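Local coordinates for protein N-acetylgalactosaminyltransferase 7 (Homo sapiens, PDB 6IWR) that is a glycosyltransferase that combines a GT-A family 2 domain with a ricin-type beta-trefoil lectin domain and holds a manganese(II) ion, at residues S149-V154 with K177-I182; Y291-W296 with P306-E311; E476-E481 with G500-M505. One frame throughout, in Å; residues are numbered along the deposited sequence.

Interaction 1: S149-V154 with K177-I182; sequences SSVVIV and KYLAEI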
loop_
_atom_site.group_PDB
_atom_site.type_symbol
_atom_site.label_atom_id
_atom_site.label_comp_id
_atom_site.label_asym_id
_atom_site.label_seq_id
_atom_site.Cartn_x
_atom_site.Cartn_y
_atom_site.Cartn_z
ATOM N N SER A 149 41.995 5.930 -5.594
ATOM C CA SER A 149 40.728 5.255 -5.861
ATOM C C SER A 149 40.084 5.705 -7.164
ATOM O O SER A 149 40.133 6.887 -7.537
ATOM C CB SER A 149 39.716 5.469 -4.712
ATOM O OG SER A 149 40.177 4.866 -3.517
ATOM N N SER A 150 39.447 4.754 -7.837
ATOM C CA SER A 150 38.448 5.057 -8.854
ATOM C C SER A 150 37.077 4.956 -8.192
ATOM O O SER A 150 36.733 3.891 -7.667
ATOM C CB SER A 150 38.567 4.077 -10.024
ATOM O OG SER A 150 39.853 4.148 -10.643
ATOM N N VAL A 151 36.304 6.038 -8.159
ATOM C CA VAL A 151 34.917 5.887 -7.729
ATOM C C VAL A 151 34.079 5.588 -8.965
ATOM O O VAL A 151 34.183 6.281 -9.988
ATOM C CB VAL A 151 34.385 7.114 -6.943
ATOM C CG1 VAL A 151 35.444 7.763 -6.055
ATOM C CG2 VAL A 151 33.712 8.148 -7.827
ATOM N N VAL A 152 33.285 4.525 -8.902
ATOM C CA VAL A 152 32.420 4.154 -10.011
ATOM C C VAL A 152 30.981 4.325 -9.557
ATOM O O VAL A 152 30.618 3.915 -8.450
ATOM C CB VAL A 152 32.699 2.728 -10.523
ATOM C CG1 VAL A 152 34.138 2.296 -10.197
ATOM C CG2 VAL A 152 31.761 1.807 -9.952
ATOM N N ILE A 153 30.197 4.999 -10.387
ATOM C CA ILE A 153 28.786 5.262 -10.161
ATOM C C ILE A 153 28.055 4.639 -11.339
ATOM O O ILE A 153 28.220 5.079 -12.485
ATOM C CB ILE A 153 28.480 6.766 -10.067
ATOM C CG1 ILE A 153 29.258 7.413 -8.942
ATOM C CG2 ILE A 153 26.981 7.006 -9.850
ATOM C CD1 ILE A 153 29.261 8.881 -9.056
ATOM N N VAL A 154 27.277 3.618 -11.066
ATOM C CA VAL A 154 26.400 3.019 -12.057
ATOM C C VAL A 154 25.073 3.758 -12.002
ATOM O O VAL A 154 24.519 3.974 -10.922
ATOM C CB VAL A 154 26.226 1.514 -11.782
ATOM C CG1 VAL A 154 25.163 0.918 -12.706
ATOM C CG2 VAL A 154 27.572 0.806 -11.905
ATOM N N LYS A 177 44.526 14.335 -4.702
ATOM C CA LYS A 177 45.610 13.422 -5.049
ATOM C C LYS A 177 45.216 11.950 -4.912
ATOM O O LYS A 177 45.875 11.084 -5.498
ATOM C CB LYS A 177 46.839 13.732 -4.202
ATOM C CG LYS A 177 46.623 13.550 -2.712
ATOM C CD LYS A 177 47.935 13.674 -1.953
ATOM C CE LYS A 177 48.261 15.121 -1.644
ATOM N NZ LYS A 177 47.780 15.417 -0.273
ATOM N N TYR A 178 44.157 11.631 -4.163
ATOM C CA TYR A 178 43.719 10.236 -4.083
ATOM C C TYR A 178 42.646 9.890 -5.098
ATOM O O TYR A 178 42.387 8.706 -5.313
ATOM C CB TYR A 178 43.231 9.893 -2.674
ATOM C CG TYR A 178 44.271 10.268 -1.656
ATOM C CD1 TYR A 178 45.387 9.461 -1.442
ATOM C CD2 TYR A 178 44.194 11.474 -0.972
ATOM C CE1 TYR A 178 46.361 9.824 -0.534
ATOM C CE2 TYR A 178 45.168 11.835 -0.068
ATOM C CZ TYR A 178 46.242 11.012 0.135
ATOM O OH TYR A 178 47.190 11.396 1.026
ATOM N N LEU A 179 42.049 10.879 -5.756
ATOM C CA LEU A 179 40.940 10.647 -6.671
ATOM C C LEU A 179 41.503 10.433 -8.065
ATOM O O LEU A 179 41.814 11.390 -8.775
ATOM C CB LEU A 179 39.988 11.824 -6.648
ATOM C CG LEU A 179 38.517 11.453 -6.763
ATOM C CD1 LEU A 179 37.791 12.478 -7.603
ATOM C CD2 LEU A 179 38.306 10.063 -7.302
ATOM N N ALA A 180 41.615 9.175 -8.480
ATOM C CA ALA A 180 42.244 8.882 -9.760
ATOM C C ALA A 180 41.339 9.181 -10.951
ATOM O O ALA A 180 41.846 9.492 -12.038
ATOM C CB ALA A 180 42.681 7.418 -9.793
ATOM N N GLU A 181 40.016 9.080 -10.777
ATOM C CA GLU A 181 39.022 9.195 -11.841
ATOM C C GLU A 181 37.657 8.900 -11.233
ATOM O O GLU A 181 37.550 8.178 -10.238
ATOM C CB GLU A 181 39.301 8.220 -13.002
ATOM C CG GLU A 181 39.093 6.760 -12.603
ATOM C CD GLU A 181 39.361 5.748 -13.712
ATOM O OE1 GLU A 181 39.374 6.155 -14.903
ATOM O OE2 GLU A 181 39.557 4.541 -13.379
ATOM N N ILE A 182 36.616 9.457 -11.839
ATOM C CA ILE A 182 35.242 9.127 -11.501
ATOM C C ILE A 182 34.634 8.527 -12.756
ATOM O O ILE A 182 34.461 9.221 -13.765
ATOM C CB ILE A 182 34.439 10.344 -11.023
ATOM C CG1 ILE A 182 35.049 10.928 -9.729
ATOM C CG2 ILE A 182 32.977 9.933 -10.826
ATOM C CD1 ILE A 182 34.410 12.256 -9.252
#
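Ser149 and Tyr178 open a parallel pairing of strands: Ser149 N donates to Tyr178 O at 2.8 Å, and Ala180 N returns a bond to Ser149 O at 2.9 Å, so the two bonds bracket Leu179. The next firm rung is Val151 N to Glu181 O at 3.2 Å, which pairs Val151 with Ile182. Between these rungs residues 149-151 advance by two positions and residues 179-182 by three, the mark of a beta bulge. Ala180 and Glu181 together stand opposite Ser150, and the psi of -29° at Ala180 marks the departure from extended geometry.

On one face of the pair the contact is apolar. Val151 and Ile182 lie side by side and point the same way, with their CG2 methyls 3.6 Å apart, while Val151 CG1 meets Leu179 CD2 at 3.9 Å from a roughly perpendicular side chain. Ile153 CD1 reaches Ile182 CG2 at 4.2 Å.

The other face is polar. Ser150 OG donates to Glu181 OE2 at 2.8 Å, and OE2 accepts with its anti lone pair, the one turned away from OE1. Glu181 CG stands between its backbone N and carbonyl carbon (chi1 68°), and the chain runs extended from there, bringing the carboxylate across to the serine. The buried carboxylate has further direct partners: Lys210 NZ makes a salt bridge to OE1 and Leu233 N donates to OE2, which would be expected to stabilise its negative charge.

Helix 160-173 covers the apolar face, with Val170 and Ile171 on Ile182 and Val167 on Ile153. The side chain of Ile153 lies about 11 Å from the bound manganese ion. Strand 149-155, this helix and strand 179-186 form the Rossmann-like beta-alpha-beta unit of the GT-A fold.

Interaction 2: Y291-W296 with P306-E311; sequences YARGAW and PLTPQE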
loop_
_atom_site.group_PDB
_atom_site.type_symbol
_atom_site.label_atom_id
_atom_site.label_comp_id
_atom_site.label_asym_id
_atom_site.label_seq_id
_atom_site.Cartn_x
_atom_site.Cartn_y
_atom_site.Cartn_z
ATOM N N TYR A 291 25.386 2.368 15.906
ATOM C CA TYR A 291 26.158 1.443 15.091
ATOM C C TYR A 291 25.398 0.132 14.947
ATOM O O TYR A 291 24.960 -0.461 15.936
ATOM C CB TYR A 291 27.547 1.214 15.686
ATOM C CG TYR A 291 28.378 2.484 15.773
ATOM C CD1 TYR A 291 28.054 3.602 15.021
ATOM C CD2 TYR A 291 29.485 2.562 16.618
ATOM C CE1 TYR A 291 28.802 4.762 15.114
ATOM C CE2 TYR A 291 30.246 3.720 16.716
ATOM C CZ TYR A 291 29.904 4.815 15.958
ATOM O OH TYR A 291 30.635 5.985 16.052
ATOM N N ALA A 292 25.236 -0.309 13.709
ATOM C CA ALA A 292 24.640 -1.591 13.396
ATOM C C ALA A 292 25.635 -2.387 12.573
ATOM O O ALA A 292 26.526 -1.834 11.926
ATOM C CB ALA A 292 23.320 -1.414 12.641
ATOM N N ARG A 293 25.500 -3.702 12.609
ATOM C CA ARG A 293 26.215 -4.514 11.648
ATOM C C ARG A 293 25.181 -5.147 10.714
ATOM O O ARG A 293 23.988 -5.213 11.037
ATOM C CB ARG A 293 27.152 -5.523 12.363
ATOM C CG ARG A 293 26.491 -6.306 13.463
ATOM C CD ARG A 293 27.413 -6.779 14.580
ATOM N NE ARG A 293 28.677 -7.316 14.111
ATOM C CZ ARG A 293 29.024 -8.601 14.109
ATOM N NH1 ARG A 293 30.237 -8.943 13.688
ATOM N NH2 ARG A 293 28.185 -9.538 14.520
ATOM N N GLY A 294 25.630 -5.523 9.515
ATOM C CA GLY A 294 24.736 -6.080 8.506
ATOM C C GLY A 294 24.510 -7.572 8.716
ATOM O O GLY A 294 25.428 -8.316 9.079
ATOM N N ALA A 295 23.282 -8.002 8.447
ATOM C CA ALA A 295 22.840 -9.352 8.751
ATOM C C ALA A 295 21.766 -9.741 7.734
ATOM O O ALA A 295 21.582 -9.075 6.710
ATOM C CB ALA A 295 22.352 -9.433 10.205
ATOM N N TRP A 296 21.042 -10.820 8.033
ATOM C CA TRP A 296 20.019 -11.357 7.152
ATOM C C TRP A 296 19.179 -12.326 7.965
ATOM O O TRP A 296 19.624 -12.830 8.993
ATOM C CB TRP A 296 20.647 -12.065 5.949
ATOM C CG TRP A 296 21.550 -13.158 6.385
ATOM C CD1 TRP A 296 21.194 -14.444 6.662
ATOM C CD2 TRP A 296 22.959 -13.066 6.635
ATOM N NE1 TRP A 296 22.290 -15.166 7.065
ATOM C CE2 TRP A 296 23.390 -14.348 7.058
ATOM C CE3 TRP A 296 23.895 -12.032 6.538
ATOM C CZ2 TRP A 296 24.719 -14.621 7.393
ATOM C CZ3 TRP A 296 25.216 -12.300 6.865
ATOM C CH2 TRP A 296 25.616 -13.592 7.286
ATOM N N PRO A 306 22.226 -4.458 16.156
ATOM C CA PRO A 306 23.130 -3.528 16.845
ATOM C C PRO A 306 24.537 -4.097 16.951
ATOM O O PRO A 306 24.741 -5.315 16.982
ATOM C CB PRO A 306 22.483 -3.371 18.223
ATOM C CG PRO A 306 21.699 -4.639 18.402
ATOM C CD PRO A 306 21.177 -4.982 17.042
ATOM N N LEU A 307 25.517 -3.195 17.009
ATOM C CA LEU A 307 26.900 -3.610 17.239
ATOM C C LEU A 307 27.020 -4.306 18.594
ATOM O O LEU A 307 26.429 -3.877 19.586
ATOM C CB LEU A 307 27.839 -2.403 17.163
ATOM C CG LEU A 307 29.328 -2.694 17.357
ATOM C CD1 LEU A 307 29.878 -3.513 16.224
ATOM C CD2 LEU A 307 30.077 -1.393 17.466
ATOM N N THR A 308 27.781 -5.368 18.633
ATOM C CA THR A 308 27.754 -6.241 19.792
ATOM C C THR A 308 28.790 -5.831 20.827
ATOM O O THR A 308 29.770 -5.146 20.517
ATOM C CB THR A 308 28.049 -7.660 19.370
ATOM O OG1 THR A 308 29.371 -7.665 18.823
ATOM C CG2 THR A 308 27.050 -8.152 18.353
ATOM N N PRO A 309 28.612 -6.260 22.075
ATOM C CA PRO A 309 29.693 -6.075 23.060
ATOM C C PRO A 309 30.960 -6.855 22.732
ATOM O O PRO A 309 32.064 -6.366 23.004
ATOM C CB PRO A 309 29.050 -6.539 24.380
ATOM C CG PRO A 309 27.717 -7.125 24.023
ATOM C CD PRO A 309 27.320 -6.546 22.715
ATOM N N GLN A 310 30.844 -8.052 22.151
ATOM C CA GLN A 310 32.037 -8.793 21.734
ATOM C C GLN A 310 32.918 -7.956 20.816
ATOM O O GLN A 310 34.145 -7.918 20.972
ATOM C CB GLN A 310 31.651 -10.098 21.019
ATOM C CG GLN A 310 30.798 -11.083 21.810
ATOM C CD GLN A 310 29.326 -10.729 21.801
ATOM O OE1 GLN A 310 28.923 -9.675 21.306
ATOM N NE2 GLN A 310 28.512 -11.612 22.361
ATOM N N GLU A 311 32.315 -7.293 19.831
ATOM C CA GLU A 311 33.125 -6.511 18.907
ATOM C C GLU A 311 33.754 -5.310 19.603
ATOM O O GLU A 311 34.873 -4.907 19.259
ATOM C CB GLU A 311 32.279 -6.069 17.711
ATOM C CG GLU A 311 31.792 -7.229 16.853
ATOM C CD GLU A 311 32.923 -7.982 16.186
ATOM O OE1 GLU A 311 33.886 -7.324 15.726
ATOM O OE2 GLU A 311 32.843 -9.229 16.113
#
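Ala292 and Pro306 face each other as an antiparallel non-hydrogen-bonded pair, their CA atoms 4.2 Å apart and their side chains diverging. Just beyond it Leu307 N donates to Tyr291 O at 3.0 Å, although the position of that oxygen is less certain. The side chains of Tyr291 and Leu307 then run side by side in the same direction: their CB atoms approach to 3.9 Å, and Leu307 CD2 lies at the edge of the tyrosine ring, near its plane.

Residues 292-296 and 302-306 are the two strands of a beta hairpin, a small antiparallel sheet within the glycosyltransferase family 2 region. The contact falls at its open end, where the chain leaves the second strand and turns into helix 309-313. Thr308 is the N-cap of that helix: OG1 accepts from Glu311 N at 3.1 Å with an N-H...O angle of 160°, and Tyr459 OH is a further partner of the same oxygen.

Arg293 spans from the hairpin to this first helical turn. Its CD touches Thr308 CG2 at 4.0 Å and Pro306 O at 3.9 Å, and a bend at chi3 (-43°) turns NE out of an extended course. Glu311 CG lies over one face of the guanidinium. The planes of guanidinium and carboxylate are 12° apart, nearly parallel, and Arg293 NH1 is 3.6 Å from Glu311 OE2, which sits well out of the guanidinium plane; the salt bridge is therefore one of charges alone, with no N-H directed at OE2.

The N-H groups are directed to other acceptors, NE to Arg323 O and NH1 to Ile457 O, while NH2 makes a salt bridge with Asp460. Glu311 OE2 is held in turn by Tyr459 OH and Arg323 NH2.

Interaction 3: E476-E481 with G500-M505; sequences EIRGFE and GPCHRM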
loop_
_atom_site.group_PDB
_atom_site.type_symbol
_atom_site.label_atom_id
_atom_site.label_comp_id
_atom_site.label_asym_id
_atom_site.label_seq_id
_atom_site.Cartn_x
_atom_site.Cartn_y
_atom_site.Cartn_z
ATOM N N GLU A 476 0.115 -24.381 -2.336
ATOM C CA GLU A 476 -1.257 -23.904 -2.266
ATOM C C GLU A 476 -2.027 -24.705 -1.214
ATOM O O GLU A 476 -1.727 -25.876 -0.944
ATOM C CB GLU A 476 -1.938 -24.049 -3.628
ATOM C CG GLU A 476 -2.217 -25.502 -4.019
ATOM C CD GLU A 476 -2.894 -25.661 -5.368
ATOM O OE1 GLU A 476 -3.290 -26.801 -5.693
ATOM O OE2 GLU A 476 -3.054 -24.667 -6.102
ATOM N N ILE A 477 -3.019 -24.066 -0.616
ATOM C CA ILE A 477 -3.980 -24.749 0.236
ATOM C C ILE A 477 -5.297 -24.743 -0.526
ATOM O O ILE A 477 -6.047 -23.759 -0.507
ATOM C CB ILE A 477 -4.103 -24.103 1.616
ATOM C CG1 ILE A 477 -2.741 -24.133 2.316
ATOM C CG2 ILE A 477 -5.125 -24.863 2.451
ATOM C CD1 ILE A 477 -2.712 -23.445 3.690
ATOM N N ARG A 478 -5.563 -25.835 -1.227
ATOM C CA ARG A 478 -6.655 -25.920 -2.176
ATOM C C ARG A 478 -7.804 -26.708 -1.573
ATOM O O ARG A 478 -7.595 -27.666 -0.832
ATOM C CB ARG A 478 -6.177 -26.580 -3.471
ATOM C CG ARG A 478 -7.267 -26.847 -4.486
ATOM C CD ARG A 478 -6.726 -27.726 -5.585
ATOM N NE ARG A 478 -5.819 -26.967 -6.433
ATOM C CZ ARG A 478 -6.145 -26.417 -7.603
ATOM N NH1 ARG A 478 -5.234 -25.731 -8.292
ATOM N NH2 ARG A 478 -7.375 -26.535 -8.075
ATOM N N GLY A 479 -9.028 -26.294 -1.890
ATOM C CA GLY A 479 -10.195 -27.041 -1.437
ATOM C C GLY A 479 -10.308 -28.363 -2.177
ATOM O O GLY A 479 -10.302 -28.402 -3.416
ATOM N N PHE A 480 -10.394 -29.458 -1.418
ATOM C CA PHE A 480 -10.357 -30.805 -1.983
ATOM C C PHE A 480 -11.359 -30.938 -3.118
ATOM O O PHE A 480 -12.562 -30.733 -2.924
ATOM C CB PHE A 480 -10.652 -31.840 -0.886
ATOM C CG PHE A 480 -10.590 -33.281 -1.361
ATOM C CD1 PHE A 480 -9.386 -33.830 -1.810
ATOM C CD2 PHE A 480 -11.736 -34.092 -1.349
ATOM C CE1 PHE A 480 -9.320 -35.160 -2.250
ATOM C CE2 PHE A 480 -11.684 -35.435 -1.792
ATOM C CZ PHE A 480 -10.472 -35.966 -2.240
ATOM N N GLU A 481 -10.861 -31.287 -4.306
ATOM C CA GLU A 481 -11.723 -31.493 -5.470
ATOM C C GLU A 481 -12.492 -30.218 -5.806
ATOM O O GLU A 481 -13.640 -30.267 -6.255
ATOM C CB GLU A 481 -12.687 -32.668 -5.247
ATOM C CG GLU A 481 -12.041 -33.882 -4.581
ATOM C CD GLU A 481 -12.804 -35.199 -4.783
ATOM O OE1 GLU A 481 -12.173 -36.170 -5.289
ATOM O OE2 GLU A 481 -14.017 -35.263 -4.434
ATOM N N GLY A 500 -10.094 -17.713 -2.741
ATOM C CA GLY A 500 -10.166 -17.240 -4.104
ATOM C C GLY A 500 -9.920 -18.357 -5.090
ATOM O O GLY A 500 -9.504 -19.457 -4.721
ATOM N N PRO A 501 -10.174 -18.097 -6.368
ATOM C CA PRO A 501 -9.906 -19.118 -7.385
ATOM C C PRO A 501 -8.415 -19.410 -7.468
ATOM O O PRO A 501 -7.586 -18.497 -7.459
ATOM C CB PRO A 501 -10.447 -18.496 -8.680
ATOM C CG PRO A 501 -10.825 -17.112 -8.358
ATOM C CD PRO A 501 -10.925 -16.950 -6.893
ATOM N N CYS A 502 -8.083 -20.698 -7.507
ATOM C CA CYS A 502 -6.694 -21.129 -7.605
ATOM C C CYS A 502 -6.106 -20.698 -8.937
ATOM O O CYS A 502 -6.765 -20.767 -9.981
ATOM C CB CYS A 502 -6.586 -22.647 -7.476
ATOM S SG CYS A 502 -7.106 -23.338 -5.875
ATOM N N HIS A 503 -4.855 -20.257 -8.896
ATOM C CA HIS A 503 -4.119 -19.947 -10.110
ATOM C C HIS A 503 -2.746 -20.617 -10.157
ATOM O O HIS A 503 -2.037 -20.471 -11.162
ATOM C CB HIS A 503 -3.960 -18.427 -10.259
ATOM C CG HIS A 503 -3.347 -17.778 -9.061
ATOM N ND1 HIS A 503 -2.195 -18.253 -8.464
ATOM C CD2 HIS A 503 -3.734 -16.708 -8.331
ATOM C CE1 HIS A 503 -1.895 -17.496 -7.423
ATOM N NE2 HIS A 503 -2.806 -16.546 -7.328
ATOM N N ARG A 504 -2.340 -21.331 -9.106
ATOM C CA ARG A 504 -1.103 -22.110 -9.131
ATOM C C ARG A 504 0.103 -21.248 -9.433
ATOM O O ARG A 504 1.076 -21.733 -9.999
ATOM C CB ARG A 504 -1.158 -23.255 -10.152
ATOM C CG ARG A 504 -2.004 -24.440 -9.726
ATOM C CD ARG A 504 -1.875 -25.611 -10.664
ATOM N NE ARG A 504 -2.909 -26.574 -10.345
ATOM C CZ ARG A 504 -3.469 -27.423 -11.212
ATOM N NH1 ARG A 504 -3.074 -27.429 -12.481
ATOM N NH2 ARG A 504 -4.426 -28.274 -10.811
ATOM N N MET A 505 0.053 -19.962 -9.107
ATOM C CA MET A 505 1.187 -19.083 -9.343
ATOM C C MET A 505 1.937 -18.751 -8.065
ATOM O O MET A 505 2.836 -17.911 -8.090
ATOM C CB MET A 505 0.721 -17.818 -10.044
ATOM C CG MET A 505 0.235 -18.094 -11.465
ATOM S SD MET A 505 1.512 -18.868 -12.479
ATOM C CE MET A 505 2.793 -17.634 -12.327
#
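The guanidinium of Arg478 has Cys502 on one face and Arg504 on the other. Cys502 SG sits 3.7 Å above its plane, over the centre, with Cys502 CB on the same face 3.5 Å from Arg478 NH1. Arg504 NH2 lies over the opposite face; the two guanidinium planes are inclined by 49°. Two atoms lie in plane at the rim, Glu476 OE1 and Arg504 CG.

Arg478 grips Glu476 side-on, with NE and NH1 each going to one carboxylate oxygen. The shorter bond, Arg478 NE to Glu476 OE1 at 2.6 Å, is nearly straight at 173°; NE meets OE1 from above the carboxylate plane. The other, Arg478 NH1 to Glu476 OE2, is longer at 3.3 Å and uses the syn lone pair. A bend at chi3 (-73°) turns NE out of the extended line, to where it meets Glu476 OE1.

Arg478 NH1 and Arg504 NE come within 3.2 Å; both are donors, so no bond joins them. The carboxylate of Glu476, with OE2 4.7 Å from Arg504 NE and not in contact, would be expected to ease the repulsion.

Asn592 ND2 also bonds Glu476 OE1. Pro501 packs on Thr277 of the second subunit. Strand 476-479 thus meets the loop after strand 498-501, beside the Cys485-Cys502 disulfide that ties the hairpin of strands 484-487 and 498-501, short strands and loops as in the ricin-type beta-trefoil lectin domain.

The three contacts follow one another along the chain without overlap. Interactions 1 and 2 both lie in the glycosyltransferase family 2 range, with centres about 29 Å apart and nearest atoms about 21 Å apart; the first belongs to the large mixed sheet, the second to a separate hairpin running into helix 309-313. Interaction 3 is in the lectin range, with its centre about 54 Å from that of interaction 1, across the centre of the chain, and about 42 Å from that of interaction 2. None touches another. The spacing reflects a two-domain enzyme; no other chain touches interactions 1 and 2, whereas residues of 500-505 in interaction 3 pack on the second subunit.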